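Local coordinates for novel antigen receptor (Ginglymostoma cirratum, PDB 4Q97), which forms the first constant domain (C1) of the shark antibody IgNAR, an immunoglobulin-fold module that probably connects the variable domain to the later constant domains, at residues 16-20 against 21-25. Numbering follows the deposited sequence.
Sequences LHSAT and EEQRA
In the turn that carries strand 12-18 of this C1-set immunoglobulin domain, outermost in its sheet within the chain, into the short helix 21-25, Gln-23 and Arg-24 reach back from the helix to Ser-18, Ala-19 and Thr-20. Gln-23 uses both ends of its amide. Its NE2 donates to Ser-18 OG at 2.9 Å, with that oxygen close to the amide plane, while its OE1 accepts from Thr-20 OG1, also at 2.9 Å, the hydroxyl tilted from the plane of the Gln-23 side-chain carbonyl. A glutamine suits this place because it offers donor and acceptor side by side, and its extended chain, with chi2 at 174°, is long enough to carry NE2 back to Ser-18 at the end of the strand, with OE1 meeting the loop residue Thr-20. Two short hydroxyl side chains match the two ends of the amide, and since Ser-18 and Gln-23 are buried, their bond satisfies polar groups inside the fold. The Thr-20 hydroxyl sits between its own backbone N and carbonyl carbon (chi1 68°), a rotation that presents it to the amide.

Short helices joining the first two strands of the sandwich are familiar in antibody constant domains; here strand 28-38 follows, and its Gln-30 packs against Ser-18 and Gln-23. Leu-16 and Ser-18 also pack on His-17 and Ser-14 of the second subunit. Thr-20 occupies the N-cap position, though its side chain makes no capping bond; its carbonyl O accepts from Arg-24 N at 2.8 Å. Arginine, exposed here, offers NE and NH2 on one edge: bent at chi3, Arg-24 grips Ala-19 O side-on, both nitrogens donating at 2.7 Å. NH2 approaches almost in line with the carbonyl bond, whereas NE comes from above the carbonyl plane.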
loop_
_atom_site.group_PDB
_atom_site.type_symbol
_atom_site.label_atom_id
_atom_site.label_comp_id
_atom_site.label_asym_id
_atom_site.label_seq_id
_atom_site.Cartn_x
_atom_site.Cartn_y
_atom_site.Cartn_z
ATOM N N LEU A 16 0.637 7.205 3.032
ATOM C CA LEU A 16 -0.106 6.752 4.202
ATOM C C LEU A 16 0.836 6.171 5.249
ATOM O O LEU A 16 1.864 5.582 4.913
ATOM C CB LEU A 16 -1.159 5.709 3.802
ATOM C CG LEU A 16 -1.975 5.991 2.538
ATOM C CD1 LEU A 16 -2.693 4.739 2.045
ATOM C CD2 LEU A 16 -2.948 7.141 2.758
ATOM N N HIS A 17 0.471 6.338 6.517
ATOM C CA HIS A 17 1.273 5.803 7.611
ATOM C C HIS A 17 0.470 4.791 8.413
ATOM O O HIS A 17 -0.752 4.901 8.525
ATOM C CB HIS A 17 1.764 6.932 8.524
ATOM C CG HIS A 17 0.800 7.294 9.613
ATOM N ND1 HIS A 17 -0.500 7.679 9.363
ATOM C CD2 HIS A 17 0.948 7.322 10.960
ATOM C CE1 HIS A 17 -1.114 7.921 10.506
ATOM N NE2 HIS A 17 -0.255 7.721 11.490
ATOM N N SER A 18 1.161 3.796 8.950
ATOM C CA SER A 18 0.589 2.960 9.998
ATOM C C SER A 18 1.612 2.748 11.103
ATOM O O SER A 18 2.788 2.476 10.838
ATOM C CB SER A 18 0.101 1.616 9.451
ATOM O OG SER A 18 1.167 0.870 8.889
ATOM N N ALA A 19 1.156 2.911 12.339
ATOM C CA ALA A 19 1.945 2.561 13.505
ATOM C C ALA A 19 1.079 1.735 14.448
ATOM O O ALA A 19 0.470 2.263 15.381
ATOM C CB ALA A 19 2.476 3.811 14.194
ATOM N N THR A 20 1.000 0.438 14.165
ATOM C CA THR A 20 0.305 -0.504 15.038
ATOM C C THR A 20 1.297 -1.075 16.050
ATOM O O THR A 20 2.376 -0.514 16.244
ATOM C CB THR A 20 -0.386 -1.640 14.250
ATOM O OG1 THR A 20 0.602 -2.493 13.658
ATOM C CG2 THR A 20 -1.300 -1.076 13.165
ATOM N N GLU A 21 0.941 -2.195 16.671
ATOM C CA GLU A 21 1.675 -2.704 17.830
ATOM C C GLU A 21 2.964 -3.449 17.481
ATOM O O GLU A 21 4.016 -3.136 18.034
ATOM C CB GLU A 21 0.766 -3.538 18.740
ATOM C CG GLU A 21 -0.602 -2.916 19.024
ATOM C CD GLU A 21 -0.550 -1.548 19.703
ATOM O OE1 GLU A 21 0.542 -1.095 20.117
ATOM O OE2 GLU A 21 -1.620 -0.918 19.827
ATOM N N GLU A 22 2.880 -4.429 16.580
ATOM C CA GLU A 22 4.079 -5.105 16.070
ATOM C C GLU A 22 5.051 -4.081 15.508
ATOM O O GLU A 22 6.256 -4.148 15.763
ATOM C CB GLU A 22 3.731 -6.140 14.995
ATOM C CG GLU A 22 4.056 -7.581 15.371
ATOM C CD GLU A 22 3.158 -8.126 16.462
ATOM O OE1 GLU A 22 1.935 -8.231 16.231
ATOM O OE2 GLU A 22 3.676 -8.456 17.548
ATOM N N GLN A 23 4.501 -3.128 14.756
ATOM C CA GLN A 23 5.266 -2.032 14.179
ATOM C C GLN A 23 5.947 -1.211 15.268
ATOM O O GLN A 23 7.175 -1.091 15.273
ATOM C CB GLN A 23 4.370 -1.161 13.297
ATOM C CG GLN A 23 3.869 -1.884 12.054
ATOM C CD GLN A 23 2.874 -1.069 11.258
ATOM O OE1 GLN A 23 1.690 -1.393 11.212
ATOM N NE2 GLN A 23 3.348 -0.002 10.630
ATOM N N ARG A 24 5.157 -0.680 16.204
ATOM C CA ARG A 24 5.709 0.049 17.350
ATOM C C ARG A 24 6.702 -0.804 18.160
ATOM O O ARG A 24 7.706 -0.283 18.650
ATOM C CB ARG A 24 4.601 0.631 18.242
ATOM C CG ARG A 24 3.914 1.855 17.647
ATOM C CD ARG A 24 2.804 2.389 18.546
ATOM N NE ARG A 24 1.625 2.793 17.775
ATOM C CZ ARG A 24 0.564 3.428 18.275
ATOM N NH1 ARG A 24 0.514 3.760 19.558
ATOM N NH2 ARG A 24 -0.454 3.738 17.480
ATOM N N ALA A 25 6.432 -2.107 18.270
ATOM C CA ALA A 25 7.314 -3.027 19.000
ATOM C C ALA A 25 8.632 -3.293 18.269
ATOM O O ALA A 25 9.702 -3.133 18.856
ATOM C CB ALA A 25 6.602 -4.334 19.325
#